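Side-chain contacts in putative S-adenosylmethionine-dependent methyltransferase (Bacteroides thetaiotaomicron, PDB 1WYZ), which probably acts as an S-adenosylmethionine-dependent methyltransferase and forms a dimer of identical subunits: residues 143-147 with 148-152; 157-160 with 161-165; 171-174 with 175-179; 181-184 with 185-189. All blocks are in the same frame, centred on the assembly; numbering follows the deposited sequence.

Interaction 1. Residues 143-147 with 148-152; sequences YLPIE and PGERA
Pro145 and Glu150 make the main apolar contact of this turn, which leads the chain into helix 150-165. Pro145 CB rests 3.6 Å from Glu150 CG, and the two side chains cross at about a right angle. Glu150 reaches the proline because its CG stands opposite the backbone N (chi1 -167°) and the chain then bends at chi2. Alongside, Glu147 CG lies 3.4 Å from Glu150 CB, one aliphatic stem against another. The polar contacts are modest. Glu147 O accepts a weak bond from Arg151 N at 3.2 Å, with an N-H...O angle of only 133°; a second approach, from Glu150 N, is doubtful because that nitrogen is crowded in the model. Gly149, with positive phi, takes the N-cap position ahead of the first helical turn. Pro145 O lies 3.1 Å from Arg151 CD and near the plane of the guanidinium, at its edge. Among the charges, Glu147 OE2 and Glu150 OE2 come within 4.0 Å with their carboxylate planes 49° apart, an arrangement that would be expected to disfavour full ionisation of both. Arg151, bent at chi2 and chi3, carries its guanidinium away from this acidic pair to salt bridges with Asp184 of helix 178-188 and Glu173 of strand 168-173, while Leu144 packs on Phe171 of that strand and on Leu155 of helix 150-165.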
loop_
_atom_site.group_PDB
_atom_site.type_symbol
_atom_site.label_atom_id
_atom_site.label_comp_id
_atom_site.label_asym_id
_atom_site.label_seq_id
_atom_site.Cartn_x
_atom_site.Cartn_y
_atom_site.Cartn_z
ATOM N N TYR A 143 -3.296 13.791 -6.899
ATOM C CA TYR A 143 -3.298 15.256 -6.794
ATOM C C TYR A 143 -4.715 15.773 -6.954
ATOM O O TYR A 143 -5.483 15.215 -7.727
ATOM C CB TYR A 143 -2.405 15.877 -7.867
ATOM C CG TYR A 143 -0.938 15.635 -7.638
ATOM C CD1 TYR A 143 -0.184 16.497 -6.839
ATOM C CD2 TYR A 143 -0.303 14.526 -8.189
ATOM C CE1 TYR A 143 1.175 16.252 -6.589
ATOM C CE2 TYR A 143 1.054 14.268 -7.946
ATOM C CZ TYR A 143 1.786 15.131 -7.143
ATOM O OH TYR A 143 3.105 14.842 -6.857
ATOM N N LEU A 144 -5.059 16.833 -6.228
ATOM C CA LEU A 144 -6.394 17.417 -6.292
ATOM C C LEU A 144 -6.438 18.591 -7.261
ATOM O O LEU A 144 -5.393 19.113 -7.652
ATOM C CB LEU A 144 -6.811 17.901 -4.905
ATOM C CG LEU A 144 -6.645 16.877 -3.788
ATOM C CD1 LEU A 144 -7.316 17.368 -2.505
ATOM C CD2 LEU A 144 -7.259 15.565 -4.252
ATOM N N PRO A 145 -7.649 19.025 -7.658
ATOM C CA PRO A 145 -7.824 20.147 -8.586
ATOM C C PRO A 145 -7.059 21.417 -8.219
ATOM O O PRO A 145 -7.212 21.977 -7.132
ATOM C CB PRO A 145 -9.333 20.341 -8.605
ATOM C CG PRO A 145 -9.813 18.929 -8.551
ATOM C CD PRO A 145 -8.939 18.354 -7.423
ATOM N N ILE A 146 -6.243 21.851 -9.174
ATOM C CA ILE A 146 -5.373 23.022 -9.077
ATOM C C ILE A 146 -6.069 24.354 -8.793
ATOM O O ILE A 146 -5.683 25.073 -7.869
ATOM C CB ILE A 146 -4.560 23.158 -10.380
ATOM C CG1 ILE A 146 -4.054 21.771 -10.804
ATOM C CG2 ILE A 146 -3.386 24.101 -10.163
ATOM C CD1 ILE A 146 -5.040 20.965 -11.632
ATOM N N GLU A 147 -7.084 24.681 -9.590
ATOM C CA GLU A 147 -7.816 25.934 -9.428
ATOM C C GLU A 147 -8.676 25.936 -8.175
ATOM O O GLU A 147 -9.368 24.962 -7.887
ATOM C CB GLU A 147 -8.721 26.190 -10.635
ATOM C CG GLU A 147 -9.863 25.192 -10.774
ATOM C CD GLU A 147 -11.003 25.711 -11.633
ATOM O OE1 GLU A 147 -11.518 26.812 -11.341
ATOM O OE2 GLU A 147 -11.385 25.013 -12.597
ATOM N N PRO A 148 -8.653 27.039 -7.415
ATOM C CA PRO A 148 -9.451 27.138 -6.188
ATOM C C PRO A 148 -10.933 26.918 -6.485
ATOM O O PRO A 148 -11.352 26.983 -7.640
ATOM C CB PRO A 148 -9.165 28.561 -5.709
ATOM C CG PRO A 148 -7.757 28.792 -6.185
ATOM C CD PRO A 148 -7.811 28.235 -7.589
ATOM N N GLY A 149 -11.723 26.651 -5.451
ATOM C CA GLY A 149 -13.147 26.439 -5.662
ATOM C C GLY A 149 -13.434 25.064 -6.231
ATOM O O GLY A 149 -14.444 24.437 -5.912
ATOM N N GLU A 150 -12.549 24.608 -7.104
ATOM C CA GLU A 150 -12.685 23.286 -7.680
ATOM C C GLU A 150 -12.002 22.401 -6.636
ATOM O O GLU A 150 -12.369 21.242 -6.429
ATOM C CB GLU A 150 -11.949 23.204 -9.021
ATOM C CG GLU A 150 -12.293 21.969 -9.847
ATOM C CD GLU A 150 -13.637 22.078 -10.555
ATOM O OE1 GLU A 150 -14.657 22.357 -9.882
ATOM O OE2 GLU A 150 -13.671 21.875 -11.790
ATOM N N ARG A 151 -11.014 22.985 -5.964
ATOM C CA ARG A 151 -10.267 22.291 -4.926
ATOM C C ARG A 151 -11.093 22.231 -3.649
ATOM O O ARG A 151 -10.973 21.298 -2.856
ATOM C CB ARG A 151 -8.937 23.004 -4.670
ATOM C CG ARG A 151 -8.014 22.244 -3.746
ATOM C CD ARG A 151 -6.573 22.469 -4.120
ATOM N NE ARG A 151 -5.853 23.183 -3.075
ATOM C CZ ARG A 151 -4.545 23.405 -3.093
ATOM N NH1 ARG A 151 -3.807 22.973 -4.111
ATOM N NH2 ARG A 151 -3.972 24.039 -2.081
ATOM N N ALA A 152 -11.934 23.238 -3.452
ATOM C CA ALA A 152 -12.796 23.280 -2.284
ATOM C C ALA A 152 -13.911 22.265 -2.499
ATOM O O ALA A 152 -14.353 21.611 -1.562
ATOM C CB ALA A 152 -13.373 24.670 -2.117
#

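Interaction 2. Residues 157-160 with 161-165; sequences TLEQ and RVYAE
Glu159 and Tyr163, one helical turn apart on helix 150-165, lie side by side and point the same way. The methylene carbon Glu159 CG is 4.1 Å from Tyr163 CE2, and the carboxylate and ring planes are turned 39° from each other. Closer in, Glu159 O approaches the ring obliquely, 3.2 Å from Tyr163 CD2. Val162 packs back on the preceding turn, its CG2 lying 3.1 Å from Leu158 O. That branch reaches the carbonyl because CG1 takes the place opposite the backbone N (chi1 178°), leaving CG2 beside it. The backbone sets these spacings. Arg161 N donates to Thr157 O at 3.0 Å with an N-H...O angle of 161°, and Val162 N donates to Leu158 O at 2.9 Å in the carbonyl plane. Gln160 O takes Ala164 N, also at 2.9 Å, together with a weaker bond from Tyr163 N. Further out, Glu159 binds Arg190 and Thr193, and Tyr163 OH bonds to the same Thr193, so one threonine hydroxyl ties both ends of the pair to the segment beyond helix 178-188. On another face, Leu158 and Val162 pack on strand 168-173. Arg161 stays extended and pairs with Glu165 of the second subunit, whereas its ion pair with Glu165 of its own chain is long and out of the guanidinium plane. The reciprocal Arg161-Glu165 pairs across the dimer would probably offset the close approach of the two arginines there, which makes this helix end an electrostatic part of the subunit interface.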
loop_
_atom_site.group_PDB
_atom_site.type_symbol
_atom_site.label_atom_id
_atom_site.label_comp_id
_atom_site.label_asym_id
_atom_site.label_seq_id
_atom_site.Cartn_x
_atom_site.Cartn_y
_atom_site.Cartn_z
ATOM N N THR A 157 -16.198 17.101 -0.957
ATOM C CA THR A 157 -16.769 15.816 -1.355
ATOM C C THR A 157 -16.032 14.674 -0.682
ATOM O O THR A 157 -16.650 13.714 -0.217
ATOM C CB THR A 157 -16.705 15.605 -2.892
ATOM O OG1 THR A 157 -17.293 16.726 -3.560
ATOM C CG2 THR A 157 -17.477 14.359 -3.288
ATOM N N LEU A 158 -14.707 14.764 -0.639
ATOM C CA LEU A 158 -13.915 13.727 0.012
ATOM C C LEU A 158 -14.416 13.615 1.441
ATOM O O LEU A 158 -14.755 12.523 1.915
ATOM C CB LEU A 158 -12.436 14.109 0.018
ATOM C CG LEU A 158 -11.479 13.472 -0.990
ATOM C CD1 LEU A 158 -12.160 13.218 -2.324
ATOM C CD2 LEU A 158 -10.290 14.403 -1.169
ATOM N N GLU A 159 -14.488 14.770 2.106
ATOM C CA GLU A 159 -14.935 14.851 3.495
ATOM C C GLU A 159 -16.316 14.224 3.691
ATOM O O GLU A 159 -16.532 13.468 4.641
ATOM C CB GLU A 159 -14.929 16.313 3.964
ATOM C CG GLU A 159 -15.271 16.493 5.441
ATOM C CD GLU A 159 -15.061 17.920 5.945
ATOM O OE1 GLU A 159 -15.435 18.876 5.226
ATOM O OE2 GLU A 159 -14.536 18.084 7.073
ATOM N N GLN A 160 -17.247 14.517 2.786
ATOM C CA GLN A 160 -18.586 13.950 2.907
ATOM C C GLN A 160 -18.511 12.420 2.809
ATOM O O GLN A 160 -19.178 11.709 3.565
ATOM C CB GLN A 160 -19.520 14.537 1.835
ATOM C CG GLN A 160 -19.939 15.986 2.130
ATOM C CD GLN A 160 -20.648 16.662 0.962
ATOM O OE1 GLN A 160 -20.162 16.632 -0.169
ATOM N NE2 GLN A 160 -21.791 17.285 1.235
ATOM N N ARG A 161 -17.679 11.920 1.896
ATOM C CA ARG A 161 -17.517 10.481 1.724
ATOM C C ARG A 161 -16.933 9.861 2.992
ATOM O O ARG A 161 -17.221 8.707 3.333
ATOM C CB ARG A 161 -16.612 10.181 0.522
ATOM C CG ARG A 161 -17.372 9.844 -0.749
ATOM C CD ARG A 161 -16.419 9.587 -1.899
ATOM N NE ARG A 161 -17.083 9.064 -3.091
ATOM C CZ ARG A 161 -16.446 8.773 -4.221
ATOM N NH1 ARG A 161 -15.137 8.958 -4.313
ATOM N NH2 ARG A 161 -17.113 8.284 -5.257
ATOM N N VAL A 162 -16.109 10.635 3.686
ATOM C CA VAL A 162 -15.508 10.165 4.924
ATOM C C VAL A 162 -16.573 9.602 5.866
ATOM O O VAL A 162 -16.439 8.497 6.391
ATOM C CB VAL A 162 -14.806 11.305 5.662
ATOM C CG1 VAL A 162 -14.242 10.799 6.973
ATOM C CG2 VAL A 162 -13.711 11.888 4.787
ATOM N N TYR A 163 -17.625 10.391 6.074
ATOM C CA TYR A 163 -18.729 10.035 6.952
ATOM C C TYR A 163 -19.775 9.173 6.273
ATOM O O TYR A 163 -20.489 8.429 6.935
ATOM C CB TYR A 163 -19.395 11.304 7.451
ATOM C CG TYR A 163 -18.475 12.210 8.210
ATOM C CD1 TYR A 163 -18.266 12.033 9.575
ATOM C CD2 TYR A 163 -17.828 13.268 7.574
ATOM C CE1 TYR A 163 -17.430 12.900 10.304
ATOM C CE2 TYR A 163 -16.990 14.142 8.292
ATOM C CZ TYR A 163 -16.802 13.946 9.656
ATOM O OH TYR A 163 -15.983 14.780 10.367
ATOM N N ALA A 164 -19.888 9.287 4.959
ATOM C CA ALA A 164 -20.868 8.498 4.236
ATOM C C ALA A 164 -20.467 7.036 4.070
ATOM O O ALA A 164 -21.341 6.170 3.968
ATOM C CB ALA A 164 -21.124 9.115 2.870
ATOM N N GLU A 165 -19.159 6.764 4.041
ATOM C CA GLU A 165 -18.659 5.400 3.845
ATOM C C GLU A 165 -17.611 4.938 4.854
ATOM O O GLU A 165 -17.021 3.871 4.680
ATOM C CB GLU A 165 -18.056 5.244 2.442
ATOM C CG GLU A 165 -19.000 5.492 1.272
ATOM C CD GLU A 165 -18.288 5.383 -0.074
ATOM O OE1 GLU A 165 -17.742 4.294 -0.369
ATOM O OE2 GLU A 165 -18.268 6.379 -0.835
#

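Interaction 3. Residues 171-174 with 175-179; sequences FIET and PYRNH
Glu173 folds its carboxylate back over the chain, so that OE1 accepts Thr174 N at 2.7 Å while OE2 lies against Arg177. The turn is a beta-to-alpha connection, carrying strand 168-173 into helix 178-188. The Thr174 N-H arrives 42° out of the carboxylate plane, which helps fix the rotation of the group. The bend at chi2 (-66°) brings Glu173 OE2 to 3.0 Å from Arg177 CB, against the aliphatic stem of the arginine. The charged ends do not meet: Glu173 OE2 stays 4.7 Å from Arg177 NE, and its salt-bridge partner is Arg151. An alanine in place of Glu173 would remove both carboxylate oxygens and is likely to leave Thr174 N without its side-chain acceptor and Arg151 without one of its two acidic mates. Thr174 packs beside the acid, its methyl CG2 3.4 Å from Arg177 CB. Farther round the turn, the Asn178 side chain touches Cys228 and Phe230 of strand 228-233. Its amide also reaches back along the turn: Asn178 ND2 donates to Pro175 O at 3.2 Å, with an N-H...O angle of 136°.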
loop_
_atom_site.group_PDB
_atom_site.type_symbol
_atom_site.label_atom_id
_atom_site.label_comp_id
_atom_site.label_asym_id
_atom_site.label_seq_id
_atom_site.Cartn_x
_atom_site.Cartn_y
_atom_site.Cartn_z
ATOM N N PHE A 171 -4.640 12.053 -0.327
ATOM C CA PHE A 171 -4.212 12.822 -1.489
ATOM C C PHE A 171 -2.840 13.454 -1.237
ATOM O O PHE A 171 -2.461 13.700 -0.086
ATOM C CB PHE A 171 -5.263 13.885 -1.848
ATOM C CG PHE A 171 -5.670 14.780 -0.701
ATOM C CD1 PHE A 171 -4.972 15.966 -0.435
ATOM C CD2 PHE A 171 -6.774 14.463 0.090
ATOM C CE1 PHE A 171 -5.368 16.829 0.595
ATOM C CE2 PHE A 171 -7.184 15.326 1.132
ATOM C CZ PHE A 171 -6.471 16.511 1.377
ATOM N N ILE A 172 -2.086 13.695 -2.305
ATOM C CA ILE A 172 -0.755 14.276 -2.177
ATOM C C ILE A 172 -0.660 15.647 -2.831
ATOM O O ILE A 172 -1.563 16.057 -3.576
ATOM C CB ILE A 172 0.312 13.364 -2.798
ATOM C CG1 ILE A 172 0.079 13.247 -4.306
ATOM C CG2 ILE A 172 0.268 11.990 -2.134
ATOM C CD1 ILE A 172 1.235 12.627 -5.091
ATOM N N GLU A 173 0.437 16.348 -2.547
ATOM C CA GLU A 173 0.661 17.691 -3.076
ATOM C C GLU A 173 2.105 17.981 -3.442
ATOM O O GLU A 173 3.033 17.483 -2.803
ATOM C CB GLU A 173 0.199 18.739 -2.064
ATOM C CG GLU A 173 -1.052 19.486 -2.493
ATOM C CD GLU A 173 -0.834 20.354 -3.725
ATOM O OE1 GLU A 173 -0.197 19.890 -4.698
ATOM O OE2 GLU A 173 -1.319 21.505 -3.721
ATOM N N THR A 174 2.289 18.804 -4.473
ATOM C CA THR A 174 3.627 19.173 -4.920
ATOM C C THR A 174 4.313 19.956 -3.796
ATOM O O THR A 174 3.689 20.788 -3.134
ATOM C CB THR A 174 3.569 20.017 -6.220
ATOM O OG1 THR A 174 4.881 20.125 -6.779
ATOM C CG2 THR A 174 3.035 21.409 -5.936
ATOM N N PRO A 175 5.611 19.700 -3.578
ATOM C CA PRO A 175 6.389 20.364 -2.529
ATOM C C PRO A 175 6.067 21.827 -2.215
ATOM O O PRO A 175 5.757 22.160 -1.068
ATOM C CB PRO A 175 7.844 20.133 -2.971
ATOM C CG PRO A 175 7.736 19.860 -4.450
ATOM C CD PRO A 175 6.505 19.005 -4.517
ATOM N N TYR A 176 6.114 22.701 -3.211
ATOM C CA TYR A 176 5.836 24.112 -2.957
ATOM C C TYR A 176 4.410 24.405 -2.475
ATOM O O TYR A 176 4.215 25.201 -1.554
ATOM C CB TYR A 176 6.136 24.931 -4.215
ATOM C CG TYR A 176 7.007 26.142 -3.958
ATOM C CD1 TYR A 176 8.219 26.025 -3.272
ATOM C CD2 TYR A 176 6.629 27.404 -4.410
ATOM C CE1 TYR A 176 9.036 27.142 -3.047
ATOM C CE2 TYR A 176 7.440 28.525 -4.190
ATOM C CZ TYR A 176 8.639 28.386 -3.508
ATOM O OH TYR A 176 9.438 29.488 -3.287
ATOM N N ARG A 177 3.425 23.759 -3.094
ATOM C CA ARG A 177 2.011 23.955 -2.761
ATOM C C ARG A 177 1.549 23.481 -1.370
ATOM O O ARG A 177 0.393 23.698 -0.990
ATOM C CB ARG A 177 1.149 23.277 -3.828
ATOM C CG ARG A 177 0.752 24.148 -5.000
ATOM C CD ARG A 177 -0.513 24.928 -4.678
ATOM N NE ARG A 177 -0.974 25.734 -5.808
ATOM C CZ ARG A 177 -2.087 26.463 -5.803
ATOM N NH1 ARG A 177 -2.861 26.492 -4.725
ATOM N NH2 ARG A 177 -2.426 27.165 -6.874
ATOM N N ASN A 178 2.445 22.850 -0.617
ATOM C CA ASN A 178 2.110 22.320 0.704
ATOM C C ASN A 178 1.366 23.226 1.673
ATOM O O ASN A 178 0.257 22.910 2.105
ATOM C CB ASN A 178 3.370 21.803 1.399
ATOM C CG ASN A 178 3.529 20.306 1.275
ATOM O OD1 ASN A 178 2.610 19.546 1.576
ATOM N ND2 ASN A 178 4.705 19.872 0.834
ATOM N N HIS A 179 1.979 24.346 2.029
ATOM C CA HIS A 179 1.358 25.253 2.970
ATOM C C HIS A 179 0.047 25.833 2.454
ATOM O O HIS A 179 -0.858 26.122 3.237
ATOM C CB HIS A 179 2.323 26.378 3.341
ATOM C CG HIS A 179 2.399 26.635 4.814
ATOM N ND1 HIS A 179 3.112 25.828 5.675
ATOM C CD2 HIS A 179 1.803 27.576 5.587
ATOM C CE1 HIS A 179 2.952 26.259 6.914
ATOM N NE2 HIS A 179 2.162 27.318 6.888
#

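Interaction 4. Residues 181-184 with 185-189; sequences MIED and ILQNC
Met181 O receives Ile185 N at 2.8 Å, nearly in line with the C=O bond (C=O...N angle 168°), and begins a run of backbone bonds in the last turns of helix 178-188. Leu186 N donates to Ile182 O at 3.1 Å, and Asn188 N to Asp184 O at the same length, both straight at the hydrogen. Gln187 N is held less firmly: it divides between Glu183 O and Asp184 O in two weak bonds. Past the helical residues, Cys189 N still finds Ile185 O at 2.8 Å. Beyond the helix's own bonds, Asp184 OD2 is satisfied by Arg151 of helix 150-165, and the backbone O of Asn188 by Lys156 NZ. Met181, present as selenomethionine, bends at chi2 and chi3 until its terminal CE sits 3.2 Å from Ile185 CG1. Leu186 holds CG between its backbone N and carbonyl carbon (chi1 57°), which turns the branch back over the preceding turn. Leu186 CD1 thus lies 3.4 Å from Glu183 OE1, and Leu186 CD2 3.3 Å from Ile182 O. A serine at Leu186 lacks both methyl branches and would probably open a gap over the Ile182 and Glu183 carbonyls, leaving the Glu183 carboxylate freer to turn. On the inner side, Met181 and Ile185 pack on Leu155 of helix 150-165, Phe171 of strand 168-173 and residues of strand 228-233. The arrangement is that of an amphipathic helix packed on a beta-sheet in an alpha/beta domain, with Met181 and Ile185 on the face that meets the sheet.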
loop_
_atom_site.group_PDB
_atom_site.type_symbol
_atom_site.label_atom_id
_atom_site.label_comp_id
_atom_site.label_asym_id
_atom_site.label_seq_id
_atom_site.Cartn_x
_atom_site.Cartn_y
_atom_site.Cartn_z
HETATM N N MSE A 181 -2.059 24.248 0.739
HETATM C CA MSE A 181 -3.040 23.176 0.874
HETATM C C MSE A 181 -3.588 23.125 2.300
HETATM O O MSE A 181 -4.802 23.144 2.486
HETATM C CB MSE A 181 -2.425 21.825 0.500
HETATM C CG MSE A 181 -3.358 20.630 0.729
HETATM SE SE MSE A 181 -4.870 20.506 -0.503
HETATM C CE MSE A 181 -6.195 21.518 0.455
ATOM N N ILE A 182 -2.712 23.077 3.305
ATOM C CA ILE A 182 -3.197 23.036 4.679
ATOM C C ILE A 182 -4.145 24.206 4.931
ATOM O O ILE A 182 -5.149 24.065 5.633
ATOM C CB ILE A 182 -2.035 23.048 5.727
ATOM C CG1 ILE A 182 -1.106 24.245 5.495
ATOM C CG2 ILE A 182 -1.261 21.733 5.671
ATOM C CD1 ILE A 182 -1.567 25.530 6.150
ATOM N N GLU A 183 -3.838 25.357 4.341
ATOM C CA GLU A 183 -4.683 26.534 4.489
ATOM C C GLU A 183 -6.040 26.191 3.906
ATOM O O GLU A 183 -7.065 26.509 4.496
ATOM C CB GLU A 183 -4.088 27.740 3.745
ATOM C CG GLU A 183 -5.014 28.954 3.665
ATOM C CD GLU A 183 -5.180 29.676 5.000
ATOM O OE1 GLU A 183 -5.028 29.024 6.062
ATOM O OE2 GLU A 183 -5.479 30.895 4.982
ATOM N N ASP A 184 -6.046 25.530 2.752
ATOM C CA ASP A 184 -7.305 25.147 2.111
ATOM C C ASP A 184 -8.119 24.105 2.893
ATOM O O ASP A 184 -9.353 24.201 2.966
ATOM C CB ASP A 184 -7.063 24.633 0.688
ATOM C CG ASP A 184 -6.778 25.751 -0.293
ATOM O OD1 ASP A 184 -7.459 26.790 -0.221
ATOM O OD2 ASP A 184 -5.876 25.585 -1.142
ATOM N N ILE A 185 -7.434 23.123 3.474
ATOM C CA ILE A 185 -8.107 22.083 4.233
ATOM C C ILE A 185 -8.850 22.656 5.439
ATOM O O ILE A 185 -10.013 22.315 5.685
ATOM C CB ILE A 185 -7.097 21.002 4.691
ATOM C CG1 ILE A 185 -6.458 20.366 3.455
ATOM C CG2 ILE A 185 -7.798 19.934 5.539
ATOM C CD1 ILE A 185 -7.228 19.286 2.772
ATOM N N LEU A 186 -8.190 23.552 6.169
ATOM C CA LEU A 186 -8.782 24.153 7.360
ATOM C C LEU A 186 -9.813 25.247 7.088
ATOM O O LEU A 186 -10.553 25.655 7.990
ATOM C CB LEU A 186 -7.675 24.675 8.277
ATOM C CG LEU A 186 -6.683 25.688 7.700
ATOM C CD1 LEU A 186 -7.294 27.088 7.740
ATOM C CD2 LEU A 186 -5.389 25.645 8.520
ATOM N N GLN A 187 -9.871 25.724 5.851
ATOM C CA GLN A 187 -10.859 26.732 5.506
ATOM C C GLN A 187 -12.152 26.043 5.085
ATOM O O GLN A 187 -13.239 26.438 5.504
ATOM C CB GLN A 187 -10.369 27.621 4.363
ATOM C CG GLN A 187 -9.214 28.514 4.746
ATOM C CD GLN A 187 -9.585 29.458 5.857
ATOM O OE1 GLN A 187 -8.724 29.931 6.593
ATOM N NE2 GLN A 187 -10.876 29.745 5.983
ATOM N N ASN A 188 -12.023 24.989 4.284
ATOM C CA ASN A 188 -13.178 24.249 3.771
ATOM C C ASN A 188 -13.678 23.042 4.567
ATOM O O ASN A 188 -14.839 22.652 4.429
ATOM C CB ASN A 188 -12.896 23.795 2.336
ATOM C CG ASN A 188 -12.376 24.916 1.467
ATOM O OD1 ASN A 188 -11.166 25.144 1.388
ATOM N ND2 ASN A 188 -13.286 25.639 0.824
ATOM N N CYS A 189 -12.823 22.447 5.391
ATOM C CA CYS A 189 -13.232 21.275 6.156
ATOM C C CYS A 189 -13.826 21.600 7.513
ATOM O O CYS A 189 -13.613 22.691 8.049
ATOM C CB CYS A 189 -12.054 20.315 6.310
ATOM S SG CYS A 189 -11.577 19.528 4.731
#

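How the interactions relate
Arg151 joins three of the contacts: its NH1 meets Glu173 OE2 of interaction 3 at 2.9 Å, and its NH2 meets Asp184 OD2 of interaction 4 at 2.6 Å. The centre of interaction 1 accordingly lies about 12 Å and 11 Å from those of interactions 3 and 4. Phe171 supplies the apolar counterpart: its CZ is 3.2 Å from Ile185 CD1 of interaction 4, and its CD2 is 3.7 Å from Leu158 CD2 of interaction 2. Interactions 1 and 2 share helix 150-165, their centres about 17 Å apart, and interactions 3 and 4 share helix 178-188. All four belong to the domain built on the mixed sheet; none includes a bound ligand.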